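Local coordinates for peroxisomal membrane protein PEX15 (Saccharomyces cerevisiae, PDB 5VXV), which anchors the AAA-ATPase Pex1/Pex6 to the peroxisomal membrane, this chain being a helical piece of its predicted cytoplasmic part, at residues 19-24 and 43-48; 90-95 and 146-151. All blocks are in the same frame, centred on the assembly; numbering follows the deposited sequence.

Interaction 1 of 2, residues 19-24 and 43-48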
loop_
_atom_site.group_PDB
_atom_site.type_symbol
_atom_site.label_atom_id
_atom_site.label_comp_id
_atom_site.label_asym_id
_atom_site.label_seq_id
_atom_site.Cartn_x
_atom_site.Cartn_y
_atom_site.Cartn_z
ATOM N N ASP A 19 8.539 14.440 13.020
ATOM C CA ASP A 19 8.825 15.866 12.888
ATOM C C ASP A 19 8.648 16.331 11.450
ATOM O O ASP A 19 8.139 17.431 11.202
ATOM C CB ASP A 19 10.243 16.166 13.372
ATOM C CG ASP A 19 10.391 16.021 14.872
ATOM O OD1 ASP A 19 9.360 16.032 15.578
ATOM O OD2 ASP A 19 11.539 15.903 15.345
ATOM N N CYS A 20 9.072 15.511 10.486
ATOM C CA CYS A 20 8.856 15.836 9.081
ATOM C C CYS A 20 7.376 16.060 8.799
ATOM O O CYS A 20 6.984 17.091 8.240
ATOM C CB CYS A 20 9.413 14.715 8.200
ATOM S SG CYS A 20 8.999 14.853 6.443
ATOM N N LEU A 21 6.532 15.105 9.199
ATOM C CA LEU A 21 5.104 15.210 8.921
ATOM C C LEU A 21 4.470 16.378 9.667
ATOM O O LEU A 21 3.609 17.075 9.118
ATOM C CB LEU A 21 4.410 13.896 9.279
ATOM C CG LEU A 21 4.691 12.751 8.302
ATOM C CD1 LEU A 21 4.294 11.414 8.903
ATOM C CD2 LEU A 21 3.964 12.981 6.981
ATOM N N GLU A 22 4.874 16.608 10.920
ATOM C CA GLU A 22 4.321 17.737 11.664
ATOM C C GLU A 22 4.667 19.058 10.989
ATOM O O GLU A 22 3.850 19.987 10.968
ATOM C CB GLU A 22 4.827 17.725 13.108
ATOM C CG GLU A 22 4.320 16.561 13.958
ATOM C CD GLU A 22 2.850 16.687 14.325
ATOM O OE1 GLU A 22 2.197 17.654 13.877
ATOM O OE2 GLU A 22 2.344 15.815 15.068
ATOM N N LYS A 23 5.874 19.165 10.427
ATOM C CA LYS A 23 6.255 20.388 9.729
ATOM C C LYS A 23 5.461 20.553 8.437
ATOM O O LYS A 23 5.024 21.662 8.107
ATOM C CB LYS A 23 7.756 20.388 9.438
ATOM C CG LYS A 23 8.269 21.679 8.800
ATOM C CD LYS A 23 8.020 22.885 9.692
HETATM N N MSE A 24 5.270 19.469 7.691
HETATM C CA MSE A 24 4.470 19.526 6.473
HETATM C C MSE A 24 3.068 20.022 6.807
HETATM O O MSE A 24 2.490 20.826 6.076
HETATM C CB MSE A 24 4.404 18.153 5.793
HETATM C CG MSE A 24 5.745 17.644 5.273
HETATM SE SE MSE A 24 5.600 16.019 4.193
HETATM C CE MSE A 24 4.918 16.819 2.551
ATOM N N ASP A 43 5.242 12.967 -3.163
ATOM C CA ASP A 43 6.147 11.829 -3.039
ATOM C C ASP A 43 6.743 11.751 -1.636
ATOM O O ASP A 43 6.827 10.665 -1.052
ATOM C CB ASP A 43 7.250 11.930 -4.092
ATOM C CG ASP A 43 7.770 10.575 -4.531
ATOM O OD1 ASP A 43 6.947 9.670 -4.792
ATOM O OD2 ASP A 43 9.004 10.416 -4.627
ATOM N N LEU A 44 7.163 12.890 -1.079
ATOM C CA LEU A 44 7.700 12.892 0.280
ATOM C C LEU A 44 6.638 12.468 1.284
ATOM O O LEU A 44 6.896 11.652 2.176
ATOM C CB LEU A 44 8.240 14.279 0.634
ATOM C CG LEU A 44 8.653 14.462 2.101
ATOM C CD1 LEU A 44 9.745 13.476 2.493
ATOM C CD2 LEU A 44 9.103 15.891 2.367
ATOM N N PHE A 45 5.434 13.024 1.159
ATOM C CA PHE A 45 4.366 12.706 2.099
ATOM C C PHE A 45 4.099 11.206 2.144
ATOM O O PHE A 45 4.019 10.610 3.224
ATOM C CB PHE A 45 3.100 13.470 1.717
ATOM C CG PHE A 45 1.913 13.119 2.557
ATOM C CD1 PHE A 45 1.834 13.543 3.872
ATOM C CD2 PHE A 45 0.875 12.364 2.035
ATOM C CE1 PHE A 45 0.744 13.225 4.650
ATOM C CE2 PHE A 45 -0.220 12.044 2.809
ATOM C CZ PHE A 45 -0.287 12.473 4.117
ATOM N N VAL A 46 3.965 10.575 0.976
ATOM C CA VAL A 46 3.680 9.141 0.932
ATOM C C VAL A 46 4.840 8.347 1.521
ATOM O O VAL A 46 4.637 7.384 2.271
ATOM C CB VAL A 46 3.368 8.708 -0.512
ATOM C CG1 VAL A 46 3.192 7.195 -0.602
ATOM C CG2 VAL A 46 2.114 9.406 -1.011
ATOM N N SER A 47 6.075 8.732 1.194
ATOM C CA SER A 47 7.230 8.003 1.708
ATOM C C SER A 47 7.331 8.122 3.224
ATOM O O SER A 47 7.651 7.142 3.908
ATOM C CB SER A 47 8.511 8.509 1.046
ATOM O OG SER A 47 8.573 8.096 -0.307
ATOM N N ALA A 48 7.064 9.311 3.765
ATOM C CA ALA A 48 7.122 9.495 5.211
ATOM C C ALA A 48 6.025 8.698 5.906
ATOM O O ALA A 48 6.275 8.018 6.908
ATOM C CB ALA A 48 7.016 10.981 5.557
#
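Cys20, the first residue of 19-24 to meet the other helix, points its CB toward 43-48 and brings SG up between two side chains spaced one helical turn apart. SG lies 4.2 Å from CD2 of Leu44 and slightly farther from the methyl of Ala48, a loose apolar contact with no polar partner across the interface. Leu21 follows; its chi1 of -73° sets CG anti to the carbonyl carbon, where it lies near CB of Ala48 and carries the CD2 branch that does most of the touching. CD2 sits 3.8 Å from CD1 of Phe45 and only a little farther from CE1; it comes at the ring obliquely, the two side chains crossing at about a right angle. The same methyl is 3.9 Å from CB of Ala48. Because Ala48 carries nothing beyond CB, Leu21 comes close to the second backbone here, and the CA atoms of Leu21 and Ala48 are 7.1 Å apart. One turn later comes Met24, modelled as selenomethionine. Its SE rests 4.0 Å from CD2 of Leu44, while a bend at chi3 (76°) carries CE to 3.9 Å from CB of Phe45. The end of the chain thus spans two consecutive residues of the facing helix. No hydrogen bond joins the segments, and all six touching residues are buried.

The segments run roughly antiparallel, 140° between their directions with axes 10.4 Å apart, with the short helix 32-37 in the connection between them. Phe35 of that helix meets the Phe45 ring. Helix 3-13 packs against this pair through Phe5 and Phe12 on Leu44 and Cys8 on Met24, whereas helix 60-70 contributes Leu62 to Leu21 and both Ile66 and Ile69 to Phe45.

Interaction 2 of 2, residues 90-95 and 146-151; sequences KLLVIN and LQELIE
Asn95 reaches across to Glu148 and Leu149 with every atom of its side chain. CB lies 3.4 Å from OE1 of Glu148; CG, anti to the carbonyl carbon (chi1 -69°), comes within 4.1 Å of CA of Leu149. At the tip the amide divides: OD1 rests 3.4 Å from CD1 of Leu149, and ND2 donates to OE1 of Glu148 at 2.8 Å, with an N-H...O angle of 155°. The bond uses the anti lone pair of OE1, and the amide and carboxylate planes are 75° apart. ND2 also donates to the carbonyl O of Gly145. This is a polar join between two nearly parallel helices of an all-helical domain, both of which pack on helix 112-136. An alanine in place of Asn95 would probably leave OE1 of Glu148 with its water but without its amide partner, and the Gly145 carbonyl without this donor. That water donates to OE1 and to the carbonyl O of Leu92. Closer to the start of helix 91-108, CD2 of Leu91 lies 3.4 Å from the backbone N of Leu146, while its CD1 meets CD2 of Leu149 at 4.1 Å.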
loop_
_atom_site.group_PDB
_atom_site.type_symbol
_atom_site.label_atom_id
_atom_site.label_comp_id
_atom_site.label_asym_id
_atom_site.label_seq_id
_atom_site.Cartn_x
_atom_site.Cartn_y
_atom_site.Cartn_z
ATOM N N LYS A 90 5.383 4.026 -11.632
ATOM C CA LYS A 90 5.870 4.099 -10.255
ATOM C C LYS A 90 5.030 3.169 -9.381
ATOM O O LYS A 90 4.297 3.607 -8.486
ATOM C CB LYS A 90 5.839 5.551 -9.746
ATOM C CG LYS A 90 6.902 6.436 -10.391
ATOM C CD LYS A 90 6.901 7.861 -9.841
ATOM C CE LYS A 90 7.121 7.891 -8.339
ATOM N NZ LYS A 90 7.437 9.258 -7.831
ATOM N N LEU A 91 5.160 1.865 -9.631
ATOM C CA LEU A 91 4.361 0.891 -8.899
ATOM C C LEU A 91 4.758 0.814 -7.429
ATOM O O LEU A 91 3.907 0.543 -6.576
ATOM C CB LEU A 91 4.490 -0.477 -9.564
ATOM C CG LEU A 91 3.621 -1.604 -9.007
ATOM C CD1 LEU A 91 2.148 -1.216 -8.995
ATOM C CD2 LEU A 91 3.831 -2.858 -9.834
ATOM N N LEU A 92 6.032 1.049 -7.104
ATOM C CA LEU A 92 6.441 0.982 -5.704
ATOM C C LEU A 92 5.767 2.070 -4.875
ATOM O O LEU A 92 5.487 1.861 -3.690
ATOM C CB LEU A 92 7.966 1.080 -5.588
ATOM C CG LEU A 92 8.779 -0.037 -6.253
ATOM C CD1 LEU A 92 10.265 0.109 -5.942
ATOM C CD2 LEU A 92 8.287 -1.417 -5.828
ATOM N N VAL A 93 5.486 3.227 -5.478
ATOM C CA VAL A 93 4.768 4.278 -4.763
ATOM C C VAL A 93 3.295 3.921 -4.628
ATOM O O VAL A 93 2.668 4.193 -3.597
ATOM C CB VAL A 93 4.962 5.630 -5.472
ATOM C CG1 VAL A 93 4.142 6.715 -4.794
ATOM C CG2 VAL A 93 6.435 6.000 -5.477
ATOM N N ILE A 94 2.715 3.326 -5.672
ATOM C CA ILE A 94 1.361 2.787 -5.573
ATOM C C ILE A 94 1.272 1.819 -4.403
ATOM O O ILE A 94 0.310 1.842 -3.625
ATOM C CB ILE A 94 0.961 2.124 -6.907
ATOM C CG1 ILE A 94 0.731 3.201 -7.970
ATOM C CG2 ILE A 94 -0.294 1.262 -6.748
ATOM C CD1 ILE A 94 0.750 2.689 -9.392
ATOM N N ASN A 95 2.289 0.970 -4.243
ATOM C CA ASN A 95 2.292 0.020 -3.136
ATOM C C ASN A 95 2.376 0.735 -1.792
ATOM O O ASN A 95 1.693 0.350 -0.836
ATOM C CB ASN A 95 3.448 -0.967 -3.301
ATOM C CG ASN A 95 3.239 -1.915 -4.470
ATOM O OD1 ASN A 95 2.130 -2.040 -4.987
ATOM N ND2 ASN A 95 4.303 -2.587 -4.888
ATOM N N LEU A 146 5.322 -5.753 -8.965
ATOM C CA LEU A 146 4.089 -6.527 -9.092
ATOM C C LEU A 146 4.031 -7.644 -8.057
ATOM O O LEU A 146 2.981 -7.869 -7.445
ATOM C CB LEU A 146 3.963 -7.088 -10.509
ATOM C CG LEU A 146 2.713 -7.927 -10.792
ATOM C CD1 LEU A 146 1.441 -7.181 -10.413
ATOM C CD2 LEU A 146 2.674 -8.327 -12.259
ATOM N N GLN A 147 5.147 -8.345 -7.830
ATOM C CA GLN A 147 5.189 -9.313 -6.738
ATOM C C GLN A 147 4.797 -8.654 -5.423
ATOM O O GLN A 147 3.986 -9.193 -4.663
ATOM C CB GLN A 147 6.581 -9.941 -6.615
ATOM C CG GLN A 147 6.665 -10.968 -5.481
ATOM C CD GLN A 147 8.071 -11.464 -5.210
ATOM O OE1 GLN A 147 9.034 -11.026 -5.835
ATOM N NE2 GLN A 147 8.193 -12.381 -4.258
ATOM N N GLU A 148 5.363 -7.478 -5.140
ATOM C CA GLU A 148 5.051 -6.794 -3.889
ATOM C C GLU A 148 3.572 -6.446 -3.808
ATOM O O GLU A 148 2.949 -6.583 -2.748
ATOM C CB GLU A 148 5.905 -5.531 -3.747
ATOM C CG GLU A 148 5.696 -4.790 -2.426
ATOM C CD GLU A 148 6.588 -3.570 -2.275
ATOM O OE1 GLU A 148 6.415 -2.596 -3.035
ATOM O OE2 GLU A 148 7.469 -3.586 -1.390
ATOM N N LEU A 149 2.994 -5.987 -4.920
ATOM C CA LEU A 149 1.584 -5.607 -4.936
ATOM C C LEU A 149 0.693 -6.793 -4.581
ATOM O O LEU A 149 -0.227 -6.673 -3.761
ATOM C CB LEU A 149 1.221 -5.045 -6.312
ATOM C CG LEU A 149 -0.256 -4.741 -6.567
ATOM C CD1 LEU A 149 -0.774 -3.694 -5.592
ATOM C CD2 LEU A 149 -0.455 -4.292 -8.006
ATOM N N ILE A 150 0.947 -7.952 -5.189
ATOM C CA ILE A 150 0.119 -9.117 -4.897
ATOM C C ILE A 150 0.320 -9.558 -3.454
ATOM O O ILE A 150 -0.628 -9.980 -2.781
ATOM C CB ILE A 150 0.419 -10.259 -5.886
ATOM C CG1 ILE A 150 0.243 -9.784 -7.333
ATOM C CG2 ILE A 150 -0.492 -11.452 -5.609
ATOM C CD1 ILE A 150 -1.137 -9.237 -7.662
ATOM N N GLU A 151 1.546 -9.447 -2.943
ATOM C CA GLU A 151 1.797 -9.892 -1.578
ATOM C C GLU A 151 1.185 -8.937 -0.556
ATOM O O GLU A 151 0.790 -9.374 0.530
ATOM C CB GLU A 151 3.299 -10.084 -1.368
ATOM C CG GLU A 151 3.822 -11.289 -2.154
ATOM C CD GLU A 151 5.227 -11.706 -1.775
ATOM O OE1 GLU A 151 5.865 -11.002 -0.964
ATOM O OE2 GLU A 151 5.691 -12.746 -2.296
HETATM O O HOH W 1 6.953 -0.070 -2.136
#

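Overall arrangement
From the N terminus, helix 3-13 leads into helix 17-27, and interaction 1 closes the first loop when helix 39-51 returns against it after 18 intervening residues. The chain then passes through helices 60-70 and 75-86 before interaction 2 opens at the start of helix 91-108. Its loop of 50 residues takes in helix 112-136 and closes on helix 143-161. The two loops are in series, neither nested nor crossed, and their centres lie 20 Å apart. Helix 39-51 nevertheless links them: Asp43 forms a salt bridge with Lys90, and Val93 packs beside it, tying the N-terminal helices to the central ones.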